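Local coordinates for uncharacterized conserved protein of COG5135 (Nostoc punctiforme, PDB 2I51) that binds flavin mononucleotide as a dimer and is probably an oxidoreductase related to pyridoxamine 5'-phosphate oxidase, its substrate unknown, at residues Leu29-Leu43 and Lys65-Ile77. Residues are numbered along the deposited sequence; the frame is centred on the assembly and turned at random. Where two conformers were deposited one is given.
With FMN (flavin mononucleotide), chain C; EDO (1,2-ethanediol), chain S; EDO (1,2-ethanediol), chain G; EDO (1,2-ethanediol), chain O.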
ATOM      1  N   LEU A  29       1.861  -4.409  -0.008  1.00 13.59           N
ATOM      2  CA  LEU A  29       1.792  -5.297   1.152  1.00 14.39           C
ATOM      3  C   LEU A  29       2.209  -4.523   2.384  1.00 13.58           C
ATOM      4  O   LEU A  29       3.357  -4.032   2.510  1.00 14.94           O
ATOM      5  CB  LEU A  29       2.779  -6.447   0.984  1.00 16.96           C
ATOM      6  CG  LEU A  29       2.970  -7.344   2.234  1.00 17.48           C
ATOM      7  CD1 LEU A  29       1.841  -8.302   2.234  1.00 26.65           C
ATOM      8  CD2 LEU A  29       4.360  -8.029   2.234  1.00 22.13           C
ATOM      9  N   ALA A  30       1.288  -4.449   3.360  1.00 12.61           N
ATOM     10  CA  ALA A  30       1.564  -3.809   4.628  1.00 12.98           C
ATOM     11  C   ALA A  30       1.865  -4.857   5.683  1.00 15.20           C
ATOM     12  O   ALA A  30       1.136  -5.823   5.847  1.00 15.38           O
ATOM     13  CB  ALA A  30       0.324  -2.964   5.090  1.00 16.09           C
ATOM     14  N   THR A  31       2.918  -4.602   6.445  1.00 13.90           N
ATOM     15  CA  THR A  31       3.305  -5.402   7.576  1.00 16.10           C
ATOM     16  C   THR A  31       3.494  -4.481   8.782  1.00 16.67           C
ATOM     17  O   THR A  31       3.328  -3.251   8.669  1.00 14.74           O
ATOM     18  CB  THR A  31       4.675  -6.109   7.291  1.00 14.92           C
ATOM     19  OG1 THR A  31       5.653  -5.113   6.877  1.00 16.29           O
ATOM     20  CG2 THR A  31       4.556  -7.207   6.265  1.00 16.82           C
ATOM     21  N   VAL A  32       3.781  -5.064   9.955  1.00 16.55           N
ATOM     22  CA  VAL A  32       4.074  -4.283  11.152  1.00 16.89           C
ATOM     23  C   VAL A  32       5.510  -4.581  11.562  1.00 16.11           C
ATOM     24  O   VAL A  32       5.979  -5.759  11.539  1.00 19.16           O
ATOM     25  CB  VAL A  32       3.065  -4.549  12.313  1.00 20.08           C
ATOM     26  CG1 VAL A  32       3.293  -3.594  13.513  1.00 20.53           C
ATOM     27  CG2 VAL A  32       1.665  -4.331  11.867  1.00 26.32           C
ATOM     28  N   GLN A  33       6.245  -3.521  11.906  1.00 16.16           N
ATOM     29  CA  GLN A  33       7.615  -3.658  12.374  1.00 19.54           C
ATOM     30  C   GLN A  33       7.635  -4.084  13.851  1.00 18.73           C
ATOM     31  O   GLN A  33       6.655  -3.908  14.566  1.00 19.26           O
ATOM     32  CB  GLN A  33       8.360  -2.345  12.180  1.00 19.56           C
ATOM     33  CG  GLN A  33       8.367  -1.884  10.731  1.00 21.46           C
ATOM     34  CD  GLN A  33       8.944  -0.496  10.558  1.00 26.37           C
ATOM     35  OE1 GLN A  33      10.140  -0.254  10.832  1.00 32.11           O
ATOM     36  NE2 GLN A  33       8.104   0.440  10.155  1.00 22.18           N
ATOM     37  N   PRO A  34       8.756  -4.659  14.307  1.00 19.66           N
ATOM     38  CA  PRO A  34       8.922  -4.949  15.732  1.00 23.31           C
ATOM     39  C   PRO A  34       8.632  -3.749  16.639  1.00 23.68           C
ATOM     40  O   PRO A  34       8.157  -3.927  17.774  1.00 25.27           O
ATOM     41  CB  PRO A  34      10.390  -5.381  15.838  1.00 23.67           C
ATOM     42  CG  PRO A  34      10.717  -5.929  14.478  1.00 24.37           C
ATOM     43  CD  PRO A  34       9.875  -5.170  13.491  1.00 21.34           C
ATOM     44  N   ASN A  35       8.929  -2.540  16.174  1.00 22.45           N
ATOM     45  CA  ASN A  35       8.659  -1.347  16.977  1.00 22.63           C
ATOM     46  C   ASN A  35       7.178  -0.893  16.960  1.00 23.67           C
ATOM     47  O   ASN A  35       6.832   0.112  17.585  1.00 23.04           O
ATOM     48  CB  ASN A  35       9.576  -0.175  16.572  1.00 24.32           C
ATOM     49  CG  ASN A  35       9.296   0.343  15.166  1.00 28.59           C
ATOM     50  OD1 ASN A  35       8.308  -0.034  14.522  1.00 21.32           O
ATOM     51  ND2 ASN A  35      10.173   1.222  14.686  1.00 32.33           N
ATOM     52  N   GLY A  36       6.316  -1.632  16.263  1.00 20.19           N
ATOM     53  CA  GLY A  36       4.880  -1.376  16.279  1.00 20.35           C
ATOM     54  C   GLY A  36       4.401  -0.498  15.113  1.00 18.93           C
ATOM     55  O   GLY A  36       3.219  -0.254  14.947  1.00 21.91           O
ATOM     56  N   ARG A  37       5.329   0.046  14.354  1.00 17.21           N
ATOM     57  CA  ARG A  37       4.948   0.945  13.250  1.00 16.31           C
ATOM     58  C   ARG A  37       4.680   0.116  11.978  1.00 15.67           C
ATOM     59  O   ARG A  37       5.296  -0.914  11.742  1.00 15.75           O
ATOM     60  CB  ARG A  37       6.069   1.932  12.960  1.00 15.94           C
ATOM     61  CG  ARG A  37       6.315   2.923  14.124  1.00 17.26           C
ATOM     62  CD  ARG A  37       7.513   3.799  13.809  1.00 24.85           C
ATOM     63  NE  ARG A  37       7.611   4.855  14.834  1.00 30.70           N
ATOM     64  CZ  ARG A  37       8.583   5.762  14.934  1.00 37.26           C
ATOM     65  NH1 ARG A  37       9.608   5.784  14.086  1.00 36.55           N
ATOM     66  NH2 ARG A  37       8.521   6.658  15.905  1.00 40.33           N
ATOM     67  N   PRO A  38       3.798   0.595  11.097  1.00 14.94           N
ATOM     68  CA  PRO A  38       3.497  -0.104   9.844  1.00 14.78           C
ATOM     69  C   PRO A  38       4.625   0.086   8.844  1.00 17.32           C
ATOM     70  O   PRO A  38       5.449   1.006   8.944  1.00 17.62           O
ATOM     71  CB  PRO A  38       2.241   0.608   9.365  1.00 15.70           C
ATOM     72  CG  PRO A  38       2.404   1.976   9.900  1.00 18.20           C
ATOM     73  CD  PRO A  38       3.040   1.854  11.220  1.00 17.81           C
ATOM     74  N   ALA A  39       4.631  -0.796   7.855  1.00 14.69           N
ATOM     75  CA  ALA A  39       5.521  -0.727   6.681  1.00 16.00           C
ATOM     76  C   ALA A  39       4.686  -1.131   5.492  1.00 15.89           C
ATOM     77  O   ALA A  39       3.763  -1.918   5.614  1.00 17.27           O
ATOM     78  CB  ALA A  39       6.760  -1.650   6.823  1.00 17.46           C
ATOM     79  N   ASN A  40       4.988  -0.564   4.352  1.00 12.94           N
ATOM     80  CA  ASN A  40       4.149  -0.736   3.172  1.00 13.35           C
ATOM     81  C   ASN A  40       5.007  -0.630   1.923  1.00 14.81           C
ATOM     82  O   ASN A  40       5.701   0.353   1.757  1.00 16.07           O
ATOM     83  CB  ASN A  40       3.100   0.369   3.196  1.00 14.40           C
ATOM     84  CG  ASN A  40       1.866   0.075   2.345  1.00 16.91           C
ATOM     85  OD1 ASN A  40       1.685  -1.032   1.831  1.00 16.64           O
ATOM     86  ND2 ASN A  40       0.968   1.115   2.232  1.00 17.16           N
ATOM     87  N   ARG A  41       4.924  -1.627   1.041  1.00 13.29           N
ATOM     88  CA  ARG A  41       5.697  -1.588  -0.221  1.00 13.53           C
ATOM     89  C   ARG A  41       5.022  -2.373  -1.293  1.00 13.01           C
ATOM     90  O   ARG A  41       4.247  -3.289  -1.021  1.00 14.64           O
ATOM     91  CB  ARG A  41       7.118  -2.093  -0.020  1.00 14.98           C
ATOM     92  CG  ARG A  41       7.282  -3.568   0.013  1.00 14.45           C
ATOM     93  CD  ARG A  41       6.749  -4.234   1.269  1.00 14.32           C
ATOM     94  NE  ARG A  41       7.504  -3.938   2.472  1.00 14.18           N
ATOM     95  CZ  ARG A  41       7.139  -4.168   3.731  1.00 13.73           C
ATOM     96  NH1 ARG A  41       5.879  -4.503   4.059  1.00 16.14           N
ATOM     97  NH2 ARG A  41       8.020  -3.995   4.677  1.00 17.41           N
ATOM     98  N   THR A  42       5.369  -2.055  -2.537  1.00 13.52           N
ATOM     99  CA  THR A  42       4.816  -2.725  -3.681  1.00 13.52           C
ATOM    100  C   THR A  42       5.525  -4.055  -3.936  1.00 15.19           C
ATOM    101  O   THR A  42       6.772  -4.118  -3.819  1.00 14.27           O
ATOM    102  CB  THR A  42       4.910  -1.833  -4.936  1.00 15.18           C
ATOM    103  OG1 THR A  42       4.229  -0.589  -4.674  1.00 16.01           O
ATOM    104  CG2 THR A  42       4.266  -2.496  -6.168  1.00 15.59           C
ATOM    105  N   LEU A  43       4.742  -5.073  -4.291  1.00 15.31           N
ATOM    106  CA  LEU A  43       5.257  -6.331  -4.770  1.00 14.88           C
ATOM    107  C   LEU A  43       4.539  -6.702  -6.042  1.00 15.71           C
ATOM    108  O   LEU A  43       3.453  -6.213  -6.314  1.00 16.09           O
ATOM    109  CB  LEU A  43       4.980  -7.476  -3.798  1.00 15.35           C
ATOM    110  CG  LEU A  43       5.341  -7.244  -2.340  1.00 21.87           C
ATOM    111  CD1 LEU A  43       4.818  -8.432  -1.469  1.00 22.20           C
ATOM    112  CD2 LEU A  43       6.787  -7.073  -2.293  1.00 21.42           C
ATOM    113  N   LYS A  65      11.644  -6.619   5.170  1.00 16.22           N
ATOM    114  CA  LYS A  65      10.342  -7.220   5.377  1.00 16.78           C
ATOM    115  C   LYS A  65      10.531  -8.659   5.854  1.00 19.59           C
ATOM    116  O   LYS A  65       9.680  -9.190   6.525  1.00 18.22           O
ATOM    117  CB  LYS A  65       9.480  -7.206   4.130  1.00 17.15           C
ATOM    118  CG  LYS A  65       9.811  -8.276   3.059  1.00 15.13           C
ATOM    119  CD  LYS A  65       9.006  -8.107   1.797  1.00 17.29           C
ATOM    120  CE  LYS A  65       9.489  -6.995   0.914  1.00 17.18           C
ATOM    121  NZ  LYS A  65      10.991  -6.959   0.652  1.00 17.49           N
ATOM    122  N   ALA A  66      11.641  -9.301   5.470  1.00 19.83           N
ATOM    123  CA  ALA A  66      11.845 -10.712   5.889  1.00 21.01           C
ATOM    124  C   ALA A  66      11.815 -10.845   7.395  1.00 21.96           C
ATOM    125  O   ALA A  66      11.094 -11.693   7.927  1.00 21.14           O
ATOM    126  CB  ALA A  66      13.138 -11.305   5.280  1.00 23.26           C
ATOM    127  N   ASP A  67      12.545  -9.990   8.101  1.00 21.63           N
ATOM    128  CA  ASP A  67      12.547 -10.089   9.549  1.00 21.26           C
ATOM    129  C   ASP A  67      11.223  -9.635  10.138  1.00 21.95           C
ATOM    130  O   ASP A  67      10.737 -10.167  11.132  1.00 21.06           O
ATOM    131  CB  ASP A  67      13.657  -9.259  10.177  1.00 23.71           C
ATOM    132  CG  ASP A  67      13.744  -9.482  11.657  1.00 33.65           C
ATOM    133  OD1 ASP A  67      14.079 -10.624  12.056  1.00 44.48           O
ATOM    134  OD2 ASP A  67      13.423  -8.546  12.422  1.00 45.05           O
ATOM    135  N   GLN A  68      10.598  -8.643   9.507  1.00 19.08           N
ATOM    136  CA  GLN A  68       9.305  -8.177  10.019  1.00 18.35           C
ATOM    137  C   GLN A  68       8.305  -9.335   9.968  1.00 18.97           C
ATOM    138  O   GLN A  68       7.539  -9.538  10.905  1.00 19.62           O
ATOM    139  CB  GLN A  68       8.746  -7.011   9.197  1.00 18.19           C
ATOM    140  CG  GLN A  68       9.624  -5.719   9.220  1.00 15.55           C
ATOM    141  CD  GLN A  68       9.265  -4.725   8.154  1.00 16.12           C
ATOM    142  OE1 GLN A  68       8.240  -4.843   7.477  1.00 17.49           O
ATOM    143  NE2 GLN A  68      10.117  -3.715   7.989  1.00 17.90           N
ATOM    144  N   ILE A  69       8.300 -10.070   8.867  1.00 18.64           N
ATOM    145  CA  ILE A  69       7.349 -11.165   8.664  1.00 18.47           C
ATOM    146  C   ILE A  69       7.617 -12.308   9.637  1.00 20.21           C
ATOM    147  O   ILE A  69       6.690 -12.911  10.192  1.00 19.64           O
ATOM    148  CB  ILE A  69       7.387 -11.610   7.191  1.00 17.55           C
ATOM    149  CG1 ILE A  69       6.817 -10.487   6.330  1.00 18.01           C
ATOM    150  CG2 ILE A  69       6.631 -12.913   6.959  1.00 19.15           C
ATOM    151  CD1 ILE A  69       7.077 -10.600   4.851  1.00 20.02           C
ATOM    152  N   GLN A  70       8.886 -12.626   9.855  1.00 19.19           N
ATOM    153  CA  GLN A  70       9.212 -13.664  10.809  1.00 20.70           C
ATOM    154  C   GLN A  70       8.698 -13.356  12.202  1.00 22.44           C
ATOM    155  O   GLN A  70       8.263 -14.263  12.915  1.00 26.01           O
ATOM    156  CB  GLN A  70      10.731 -13.888  10.825  1.00 23.14           C
ATOM    157  CG  GLN A  70      11.238 -14.401   9.478  1.00 31.58           C
ATOM    158  N   GLN A  71       8.742 -12.084  12.603  1.00 20.68           N
ATOM    159  CA  GLN A  71       8.246 -11.696  13.922  1.00 21.29           C
ATOM    160  C   GLN A  71       6.726 -11.521  13.992  1.00 21.72           C
ATOM    161  O   GLN A  71       6.133 -11.774  15.033  1.00 24.11           O
ATOM    162  CB  GLN A  71       8.956 -10.442  14.441  1.00 22.28           C
ATOM    163  CG  GLN A  71      10.459 -10.628  14.558  1.00 23.14           C
ATOM    164  CD  GLN A  71      11.143  -9.552  15.401  1.00 28.40           C
ATOM    165  OE1 GLN A  71      10.650  -9.167  16.462  1.00 44.05           O
ATOM    166  NE2 GLN A  71      12.293  -9.076  14.926  1.00 39.76           N
ATOM    167  N   GLN A  72       6.088 -11.103  12.893  1.00 20.09           N
ATOM    168  CA  GLN A  72       4.636 -10.937  12.862  1.00 19.14           C
ATOM    169  C   GLN A  72       4.171 -11.283  11.454  1.00 18.34           C
ATOM    170  O   GLN A  72       4.229 -10.454  10.555  1.00 16.99           O
ATOM    171  CB  GLN A  72       4.253  -9.525  13.265  1.00 21.95           C
ATOM    172  CG  GLN A  72       2.812  -9.040  12.971  1.00 28.61           C
ATOM    173  CD  GLN A  72       1.731  -9.830  13.613  1.00 35.45           C
ATOM    174  OE1 GLN A  72       1.459 -10.962  13.235  1.00 29.38           O
ATOM    175  NE2 GLN A  72       1.076  -9.228  14.607  1.00 43.95           N
ATOM    176  N   PRO A  73       3.759 -12.530  11.264  1.00 18.07           N
ATOM    177  CA  PRO A  73       3.396 -12.957   9.923  0.50 18.79           C
ATOM    178  C   PRO A  73       2.038 -12.334   9.395  0.50 15.06           C
ATOM    179  O   PRO A  73       1.659 -12.523   8.276  0.50 15.17           O
ATOM    180  CB  PRO A  73       3.495 -14.504  10.031  1.00 22.73           C
ATOM    181  CG  PRO A  73       3.271 -14.828  11.458  1.00 25.05           C
ATOM    182  CD  PRO A  73       3.723 -13.622  12.258  1.00 21.93           C
ATOM    183  N   TRP A  74       1.277 -11.611  10.193  0.50 22.73           N
ATOM    184  CA  TRP A  74      -0.000 -11.149   9.649  1.00 24.42           C
ATOM    185  C   TRP A  74       0.197  -9.897   8.773  1.00 26.70           C
ATOM    186  O   TRP A  74       0.853  -8.954   9.227  1.00 28.77           O
ATOM    187  CB  TRP A  74      -0.894 -10.850  10.775  1.00 27.21           C
ATOM    188  CG  TRP A  74      -2.239 -10.521  10.287  1.00 30.00           C
ATOM    189  CD1 TRP A  74      -2.654  -9.325   9.790  1.00 24.82           C
ATOM    190  CD2 TRP A  74      -3.360 -11.390  10.248  1.00 27.92           C
ATOM    191  NE1 TRP A  74      -3.955  -9.393   9.437  1.00 23.55           N
ATOM    192  CE2 TRP A  74      -4.438 -10.645   9.750  1.00 24.81           C
ATOM    193  CE3 TRP A  74      -3.567 -12.733  10.602  1.00 24.77           C
ATOM    194  CZ2 TRP A  74      -5.712 -11.187   9.585  1.00 26.17           C
ATOM    195  CZ3 TRP A  74      -4.845 -13.263  10.442  1.00 23.88           C
ATOM    196  CH2 TRP A  74      -5.889 -12.498   9.962  1.00 26.04           C
ATOM    197  N   ALA A  75      -0.344  -9.907   7.545  1.00 19.97           N
ATOM    198  CA  ALA A  75      -0.171  -8.770   6.614  1.00 18.65           C
ATOM    199  C   ALA A  75      -1.526  -8.382   6.023  1.00 17.33           C
ATOM    200  O   ALA A  75      -2.477  -9.168   6.076  1.00 16.94           O
ATOM    201  CB  ALA A  75       0.806  -9.092   5.530  1.00 23.03           C
ATOM    202  N   GLU A  76      -1.588  -7.185   5.440  1.00 14.58           N
ATOM    203  CA  GLU A  76      -2.754  -6.808   4.692  1.00 13.83           C
ATOM    204  C   GLU A  76      -2.304  -6.213   3.364  1.00 15.80           C
ATOM    205  O   GLU A  76      -1.476  -5.274   3.331  1.00 17.29           O
ATOM    206  CB  GLU A  76      -3.585  -5.758   5.423  1.00 15.86           C
ATOM    207  CG  GLU A  76      -4.913  -5.478   4.698  1.00 16.13           C
ATOM    208  CD  GLU A  76      -5.927  -4.784   5.599  1.00 17.56           C
ATOM    209  OE1 GLU A  76      -6.344  -5.388   6.646  1.00 21.07           O
ATOM    210  OE2 GLU A  76      -6.342  -3.648   5.313  1.00 18.39           O
ATOM    211  N   ILE A  77      -2.776  -6.817   2.279  1.00 14.80           N
ATOM    212  CA  ILE A  77      -2.492  -6.237   0.988  0.50 14.42           C
ATOM    213  C   ILE A  77      -3.631  -5.302   0.578  1.00 15.17           C
ATOM    214  O   ILE A  77      -4.791  -5.458   0.978  1.00 15.50           O
ATOM    215  CB  ILE A  77      -2.193  -7.282  -0.074  0.50 15.15           C
ATOM    216  CG1 ILE A  77      -3.402  -8.219  -0.228  0.50 12.61           C
ATOM    217  CG2 ILE A  77      -0.849  -7.998   0.233  0.50 13.64           C
ATOM    218  CD1 ILE A  77      -3.320  -9.110  -1.477  0.50 18.91           C
TER
HETATM  219  N1  FMN C 300      10.203  -6.263  -3.722  1.00 10.57           N
HETATM  220  C2  FMN C 300      10.111  -7.578  -3.456  1.00 13.59           C
HETATM  221  O2  FMN C 300      10.640  -8.084  -2.462  1.00 15.73           O
HETATM  222  N3  FMN C 300       9.358  -8.387  -4.285  1.00 13.29           N
HETATM  223  C4  FMN C 300       8.721  -7.915  -5.394  1.00 13.00           C
HETATM  224  O4  FMN C 300       7.908  -8.645  -6.075  1.00 13.19           O
HETATM  225  C4A FMN C 300       8.808  -6.562  -5.680  1.00 11.01           C
HETATM  226  N5  FMN C 300       8.204  -6.029  -6.806  1.00 12.49           N
HETATM  227  C5A FMN C 300       8.163  -4.615  -6.928  1.00 11.36           C
HETATM  228  C6  FMN C 300       7.465  -4.058  -7.977  1.00 11.20           C
HETATM  229  C7  FMN C 300       7.403  -2.669  -8.178  1.00 11.07           C
HETATM  230  C7M FMN C 300       6.430  -2.090  -9.172  1.00 13.80           C
HETATM  231  C8  FMN C 300       8.132  -1.870  -7.298  1.00 10.38           C
HETATM  232  C8M FMN C 300       7.896  -0.354  -7.308  1.00 12.84           C
HETATM  233  C9  FMN C 300       8.858  -2.433  -6.247  1.00 11.36           C
HETATM  234  C9A FMN C 300       8.910  -3.810  -6.084  1.00 11.44           C
HETATM  235  N10 FMN C 300       9.636  -4.392  -5.070  1.00 12.20           N
HETATM  236  C10 FMN C 300       9.553  -5.727  -4.819  1.00 11.26           C
HETATM  237  C1' FMN C 300      10.586  -3.570  -4.207  1.00 12.17           C
HETATM  238  C2' FMN C 300       9.861  -3.250  -2.894  1.00 12.35           C
HETATM  239  O2' FMN C 300       8.776  -2.316  -3.123  1.00 11.53           O
HETATM  240  C3' FMN C 300      10.796  -2.739  -1.780  1.00 13.45           C
HETATM  241  O3' FMN C 300      11.528  -1.648  -2.302  1.00 14.05           O
HETATM  242  C4' FMN C 300      11.768  -3.884  -1.421  1.00 15.24           C
HETATM  243  O4' FMN C 300      11.158  -5.176  -1.358  1.00 16.35           O
HETATM  244  C5' FMN C 300      12.325  -3.580  -0.031  1.00 15.93           C
HETATM  245  O5' FMN C 300      11.247  -3.520   0.894  1.00 13.89           O
HETATM  246  P   FMN C 300      11.498  -3.795   2.422  1.00 15.46           P
HETATM  247  O1P FMN C 300      11.818  -5.226   2.668  1.00 16.15           O
HETATM  248  O2P FMN C 300      12.701  -2.885   2.823  1.00 19.37           O
HETATM  249  O3P FMN C 300      10.300  -3.296   3.164  1.00 16.60           O
HETATM  250  C1  EDO S 303      11.422   1.686   7.776  1.00 38.76           C
HETATM  251  O1  EDO S 303      11.414   0.259   7.762  1.00 50.88           O
HETATM  252  C2  EDO S 303      10.014   2.207   7.498  0.50 31.83           C
HETATM  253  O2  EDO S 303       9.203   1.176   6.918  0.50 18.18           O
HETATM  254  C1  EDO G 304     -10.619  -6.212   5.474  1.00 31.74           C
HETATM  255  O1  EDO G 304      -9.926  -4.996   5.158  1.00 34.96           O
HETATM  256  C2  EDO G 304      -9.891  -7.185   4.577  1.00 32.38           C
HETATM  257  O2  EDO G 304      -8.506  -6.948   4.731  1.00 38.43           O
HETATM  258  C1  EDO O 312      -9.554  -5.496   9.234  1.00 46.56           C
HETATM  259  O1  EDO O 312      -8.518  -6.275   8.608  1.00 45.87           O
HETATM  260  C2  EDO O 312      -9.134  -4.061   9.036  1.00 44.34           C
HETATM  261  O2  EDO O 312      -7.954  -4.138   8.214  1.00 26.83           O
HETATM  262  O   HOH W   1       7.397  -7.464  12.889  1.00 21.16           O
HETATM  263  O   HOH W   2       3.241  -7.866   9.756  1.00 24.37           O
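The phosphate end of the FMN pocket is built here by the hairpin of strands 29-32 and 38-43 and by helix 65-71, which packs beside it. Arg-41 and Lys-65, one from each segment, both bind the phosphate. Arg-41 NH2 donates to FMN O3P at 2.8 Å, and NE reaches the same oxygen. Its chain bends at chi2 (-72°) and chi3 (-69°), which turns the guanidinium back over the hairpin. There NH1 donates to Thr-31 OG1 at 2.9 Å and to Leu-29 O at 3.0 Å. NH2 also donates to Gln-68 OE1 at 2.9 Å; this oxygen and Thr-31 OG1 lie near the guanidinium plane. Thr-31 OG1 in turn donates to Gln-68 OE1 at 2.7 Å, so two donors grip that oxygen. Lys-65 lays its CB over one guanidinium face, 3.6 Å from Arg-41 NH2. Lys-65 NZ donates to FMN O1P and O4' and bonds Thr-59 OG1, and Lys-65 N also donates to O1P. Strand 74-77 joins strand 29-32 in the antiparallel sheet: Ala-30 N donates to Glu-76 O at 2.9 Å, and Glu-76 N to Ala-30 O. Leu-29 CD1 packs on Ala-75 CB at 3.5 Å. The Glu-76 carboxylate leads away to Arg-89 and to Asn-40 of the second subunit. A leucine in place of Arg-41 would probably leave FMN O3P without two donors and Gln-68 OE1 with one fewer. The phosphate charge is thus likely to be balanced in part by Arg-41 and Lys-65 together, with Gln-68, Thr-31 and Leu-29 O fixing the guanidinium from the second shell.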